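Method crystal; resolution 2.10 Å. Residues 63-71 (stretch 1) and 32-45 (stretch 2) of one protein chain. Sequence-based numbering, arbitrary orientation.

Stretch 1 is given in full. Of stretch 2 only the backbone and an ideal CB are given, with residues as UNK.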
# COMPACT_ATOMS: atom_id res chain seq x y z
N ALA A 63 -0.81 -17.22 5.83
CA ALA A 63 -1.05 -16.25 4.76
C ALA A 63 -1.19 -14.86 5.36
O ALA A 63 -0.63 -13.89 4.84
CB ALA A 63 -2.32 -16.61 3.98
N PHE A 64 -1.96 -14.77 6.44
CA PHE A 64 -2.20 -13.51 7.13
C PHE A 64 -0.89 -12.92 7.64
O PHE A 64 -0.66 -11.72 7.52
CB PHE A 64 -3.17 -13.75 8.28
CG PHE A 64 -3.41 -12.54 9.13
CD1 PHE A 64 -4.03 -11.41 8.61
CD2 PHE A 64 -3.04 -12.54 10.48
CE1 PHE A 64 -4.28 -10.30 9.40
CE2 PHE A 64 -3.29 -11.43 11.28
CZ PHE A 64 -3.91 -10.31 10.74
N ARG A 65 -0.05 -13.76 8.22
CA ARG A 65 1.24 -13.31 8.73
C ARG A 65 2.13 -12.82 7.60
O ARG A 65 2.85 -11.84 7.76
CB ARG A 65 1.93 -14.46 9.47
CG ARG A 65 3.34 -14.13 9.95
CD ARG A 65 4.30 -15.26 9.62
NE ARG A 65 3.81 -16.55 10.12
CZ ARG A 65 4.17 -17.73 9.64
NH1 ARG A 65 5.04 -17.81 8.63
NH2 ARG A 65 3.65 -18.85 10.15
N ASP A 66 2.09 -13.52 6.46
CA ASP A 66 2.91 -13.12 5.32
C ASP A 66 2.48 -11.75 4.81
O ASP A 66 3.32 -10.90 4.53
CB ASP A 66 2.81 -14.15 4.18
CG ASP A 66 3.49 -15.47 4.51
OD1 ASP A 66 3.42 -16.40 3.68
OD2 ASP A 66 4.11 -15.58 5.60
N LEU A 67 1.18 -11.54 4.70
CA LEU A 67 0.66 -10.26 4.23
C LEU A 67 1.04 -9.11 5.17
O LEU A 67 1.57 -8.10 4.72
CB LEU A 67 -0.86 -10.32 4.07
CG LEU A 67 -1.33 -11.25 2.95
CD1 LEU A 67 -2.84 -11.38 3.00
CD2 LEU A 67 -0.86 -10.70 1.59
N VAL A 68 0.78 -9.27 6.47
CA VAL A 68 1.12 -8.19 7.40
C VAL A 68 2.62 -7.94 7.40
O VAL A 68 3.05 -6.79 7.42
CB VAL A 68 0.67 -8.49 8.85
CG1 VAL A 68 -0.85 -8.57 8.92
CG2 VAL A 68 1.32 -9.77 9.35
N ASN A 69 3.41 -9.01 7.37
CA ASN A 69 4.85 -8.86 7.37
C ASN A 69 5.35 -8.15 6.11
O ASN A 69 6.33 -7.40 6.18
CB ASN A 69 5.55 -10.22 7.52
CG ASN A 69 5.37 -10.81 8.93
OD1 ASN A 69 4.84 -10.16 9.83
ND2 ASN A 69 5.81 -12.06 9.11
N ARG A 70 4.70 -8.36 4.97
CA ARG A 70 5.12 -7.69 3.74
C ARG A 70 4.94 -6.19 3.91
O ARG A 70 5.80 -5.40 3.51
CB ARG A 70 4.28 -8.16 2.53
CG ARG A 70 4.48 -9.61 2.11
CD ARG A 70 3.62 -9.97 0.89
NE ARG A 70 3.48 -11.41 0.72
CZ ARG A 70 2.75 -11.99 -0.23
NH1 ARG A 70 2.09 -11.25 -1.11
NH2 ARG A 70 2.66 -13.32 -0.29
N LEU A 71 3.82 -5.78 4.51
CA LEU A 71 3.53 -4.37 4.74
C LEU A 71 4.50 -3.74 5.74
O LEU A 71 5.05 -2.66 5.48
CB LEU A 71 2.08 -4.21 5.23
CG LEU A 71 1.01 -4.63 4.21
CD1 LEU A 71 -0.38 -4.54 4.82
CD2 LEU A 71 1.12 -3.74 2.97
N UNK A 32 -13.54 -8.50 5.29
CA UNK A 32 -12.70 -8.18 4.14
C UNK A 32 -11.32 -8.82 4.24
O UNK A 32 -10.77 -9.27 3.24
CB UNK A 32 -12.56 -6.66 4.00
N UNK A 33 -10.76 -8.86 5.45
CA UNK A 33 -9.45 -9.45 5.64
C UNK A 33 -9.50 -10.97 5.43
O UNK A 33 -8.62 -11.53 4.78
CB UNK A 33 -8.92 -9.12 7.04
N UNK A 34 -10.52 -11.62 5.96
CA UNK A 34 -10.65 -13.07 5.78
C UNK A 34 -10.71 -13.45 4.29
O UNK A 34 -10.14 -14.46 3.88
CB UNK A 34 -11.90 -13.58 6.50
N UNK A 35 -11.39 -12.63 3.48
CA UNK A 35 -11.50 -12.90 2.04
C UNK A 35 -10.12 -12.94 1.40
O UNK A 35 -9.80 -13.87 0.66
CB UNK A 35 -12.37 -11.84 1.35
N UNK A 36 -9.32 -11.92 1.68
CA UNK A 36 -7.97 -11.83 1.15
C UNK A 36 -7.13 -13.01 1.64
O UNK A 36 -6.41 -13.65 0.87
CB UNK A 36 -7.32 -10.50 1.55
N UNK A 37 -7.23 -13.30 2.94
CA UNK A 37 -6.47 -14.40 3.56
C UNK A 37 -6.85 -15.77 2.99
O UNK A 37 -5.98 -16.58 2.67
CB UNK A 37 -6.69 -14.40 5.07
N UNK A 38 -8.14 -16.02 2.85
CA UNK A 38 -8.60 -17.30 2.31
C UNK A 38 -8.07 -17.49 0.89
O UNK A 38 -7.60 -18.57 0.53
CB UNK A 38 -10.13 -17.38 2.32
N UNK A 39 -8.13 -16.43 0.09
CA UNK A 39 -7.65 -16.50 -1.29
C UNK A 39 -6.15 -16.83 -1.33
O UNK A 39 -5.72 -17.70 -2.10
CB UNK A 39 -7.92 -15.18 -2.01
N UNK A 40 -5.37 -16.16 -0.49
CA UNK A 40 -3.92 -16.40 -0.44
C UNK A 40 -3.63 -17.80 0.10
O UNK A 40 -2.68 -18.46 -0.32
CB UNK A 40 -3.23 -15.35 0.43
N UNK A 41 -4.44 -18.24 1.05
CA UNK A 41 -4.25 -19.55 1.65
C UNK A 41 -4.40 -20.66 0.61
O UNK A 41 -3.67 -21.66 0.64
CB UNK A 41 -5.25 -19.76 2.79
N UNK A 42 -5.33 -20.48 -0.33
CA UNK A 42 -5.53 -21.50 -1.35
C UNK A 42 -4.28 -21.56 -2.23
O UNK A 42 -3.94 -22.61 -2.76
CB UNK A 42 -6.78 -21.21 -2.18
N UNK A 43 -3.59 -20.43 -2.37
CA UNK A 43 -2.36 -20.42 -3.15
C UNK A 43 -1.28 -21.17 -2.36
O UNK A 43 -0.53 -21.97 -2.92
CB UNK A 43 -1.92 -18.99 -3.47
N UNK A 44 -1.22 -20.93 -1.05
CA UNK A 44 -0.22 -21.60 -0.21
C UNK A 44 -0.44 -23.11 -0.19
O UNK A 44 0.52 -23.89 -0.14
CB UNK A 44 -0.26 -21.05 1.22
N UNK A 45 -1.70 -23.54 -0.23
CA UNK A 45 -1.99 -24.97 -0.24
C UNK A 45 -1.36 -25.63 -1.47
O UNK A 45 -0.75 -26.70 -1.37
CB UNK A 45 -3.50 -25.21 -0.22

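Both stretches are helical, and their axes pass within 9.3 Å at an angle of 109°, so contact is confined to the neighbourhood of one crossing. There stretch 1 offers the small methyl of A63, the ring of F64 and the branched end of L67, an apolar surface with D66 and R70 beside it.

Position 32 has nothing of stretch 1 within 5.5 Å of its CB, and any helix-tolerant residue, polar ones included, would serve; it is E32, which makes no contact. At position 33 the CB points toward stretch 1 and lies 5.3 Å from F64 CE1. That gap suits a medium apolar side chain such as valine, leucine or isoleucine. The residue is V33, whose CG1 comes to 3.9 Å from F64 CE1, meeting the ring obliquely.

Position 34 points away and position 35 is out of reach, so both leave the choice open, polar residues included. They are R34, whose chain curls back so that its end comes nearer without touching, and S35.

Position 36 points sideways, with its CB 4.8 Å from L67 CD1, and a branched aliphatic residue could fill the space from the flank. V36 does so: its CG1 packs 3.6 Å from L67 CD1. Position 37 is also sideways but closer to the centre, its CB 4.8 Å from F64 CB and 5.0 Å from A63 CB. Two methyls diverging from one carbon could use both neighbours, though alanine or leucine might also be considered. The residue is V37; CG2 lies 3.9 Å from F64 CB, while CG1 lies 4.2 Å from A63 CB.

Position 38 points away and position 39 sideways with no neighbour in reach, so small polar residues are acceptable at both. They are T38 and S39.

Position 40 points toward stretch 1, its CB 3.9 Å from A63 CB and 4.7 Å from L67 CD1. An apolar chain long enough to run along these two residues is favoured, leucine or methionine for instance. It is L40, with chi1 at -149°, between the usual wells. Its CD1 packs 3.7 Å from A63 CB and, very tightly, 3.3 Å from L67 CG; the same methyl lies 4.3 Å from R70 NH2.

Position 41 is sideways, its CB 4.5 Å from A63 CB. A small residue suits the close backbones, the CA of position 41 lying 5.5 Å from A63 CA, and A41 adds just a methyl.

Positions 42 and 43 are out of reach, so polar or apolar residues would do. The first is S42, whose OG donates a hydrogen bond to S39 O (3.0 Å) within its own helix; the second is F43, which makes no contact with stretch 1.

Position 44 points toward stretch 1 but its CB has no neighbour within 5.5 Å, so contact requires a longer side chain; leucine or methionine would suit the methyl of A63, and a basic chain could turn to D66. L44 reaches across, its CD1 3.8 Å from A63 CB. The methyl of A63 thus sits as a knob among V37, L40, A41 and L44. Position 45, out of reach, is equally unconstrained and is F45.

Stretch 2, residues 32-45: EVRSVVTSLASFLF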
# COMPACT_ATOMS: atom_id res chain seq x y z
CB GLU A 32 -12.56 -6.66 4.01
CG GLU A 32 -13.60 -6.01 3.12
CD GLU A 32 -13.35 -4.52 2.91
OE1 GLU A 32 -13.52 -3.74 3.88
OE2 GLU A 32 -12.97 -4.12 1.79
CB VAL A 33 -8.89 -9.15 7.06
CG1 VAL A 33 -7.56 -9.87 7.27
CG2 VAL A 33 -8.69 -7.64 7.22
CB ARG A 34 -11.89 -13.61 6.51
CG ARG A 34 -11.79 -13.59 8.04
CD ARG A 34 -10.46 -14.17 8.52
NE ARG A 34 -10.20 -15.53 8.05
CZ ARG A 34 -10.80 -16.62 8.53
NH1 ARG A 34 -11.70 -16.52 9.50
NH2 ARG A 34 -10.50 -17.82 8.03
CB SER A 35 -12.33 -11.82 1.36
OG SER A 35 -13.60 -11.68 1.98
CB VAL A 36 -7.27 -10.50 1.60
CG1 VAL A 36 -5.83 -10.48 1.13
CG2 VAL A 36 -8.02 -9.30 1.03
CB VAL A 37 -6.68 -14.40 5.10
CG1 VAL A 37 -6.08 -15.66 5.70
CG2 VAL A 37 -6.02 -13.16 5.71
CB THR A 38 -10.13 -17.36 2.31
OG1 THR A 38 -10.60 -17.22 3.66
CG2 THR A 38 -10.63 -18.68 1.72
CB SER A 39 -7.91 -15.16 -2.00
OG SER A 39 -7.38 -15.17 -3.31
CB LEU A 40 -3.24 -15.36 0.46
CG LEU A 40 -1.80 -14.91 0.17
CD1 LEU A 40 -1.23 -14.20 1.40
CD2 LEU A 40 -0.93 -16.09 -0.19
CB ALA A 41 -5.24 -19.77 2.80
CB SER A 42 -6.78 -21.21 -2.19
OG SER A 42 -6.51 -20.33 -3.26
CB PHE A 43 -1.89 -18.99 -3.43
CG PHE A 43 -0.50 -18.91 -4.03
CD1 PHE A 43 0.60 -18.54 -3.25
CD2 PHE A 43 -0.29 -19.23 -5.37
CE1 PHE A 43 1.89 -18.49 -3.80
CE2 PHE A 43 1.00 -19.20 -5.93
CZ PHE A 43 2.09 -18.83 -5.14
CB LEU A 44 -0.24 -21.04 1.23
CG LEU A 44 0.15 -19.57 1.42
CD1 LEU A 44 0.18 -19.25 2.91
CD2 LEU A 44 1.51 -19.30 0.79
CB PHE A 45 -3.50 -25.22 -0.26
CG PHE A 45 -3.88 -26.68 -0.30
CD1 PHE A 45 -3.91 -27.44 0.86
CD2 PHE A 45 -4.16 -27.30 -1.51
CE1 PHE A 45 -4.23 -28.80 0.82
CE2 PHE A 45 -4.47 -28.66 -1.57
CZ PHE A 45 -4.51 -29.41 -0.40
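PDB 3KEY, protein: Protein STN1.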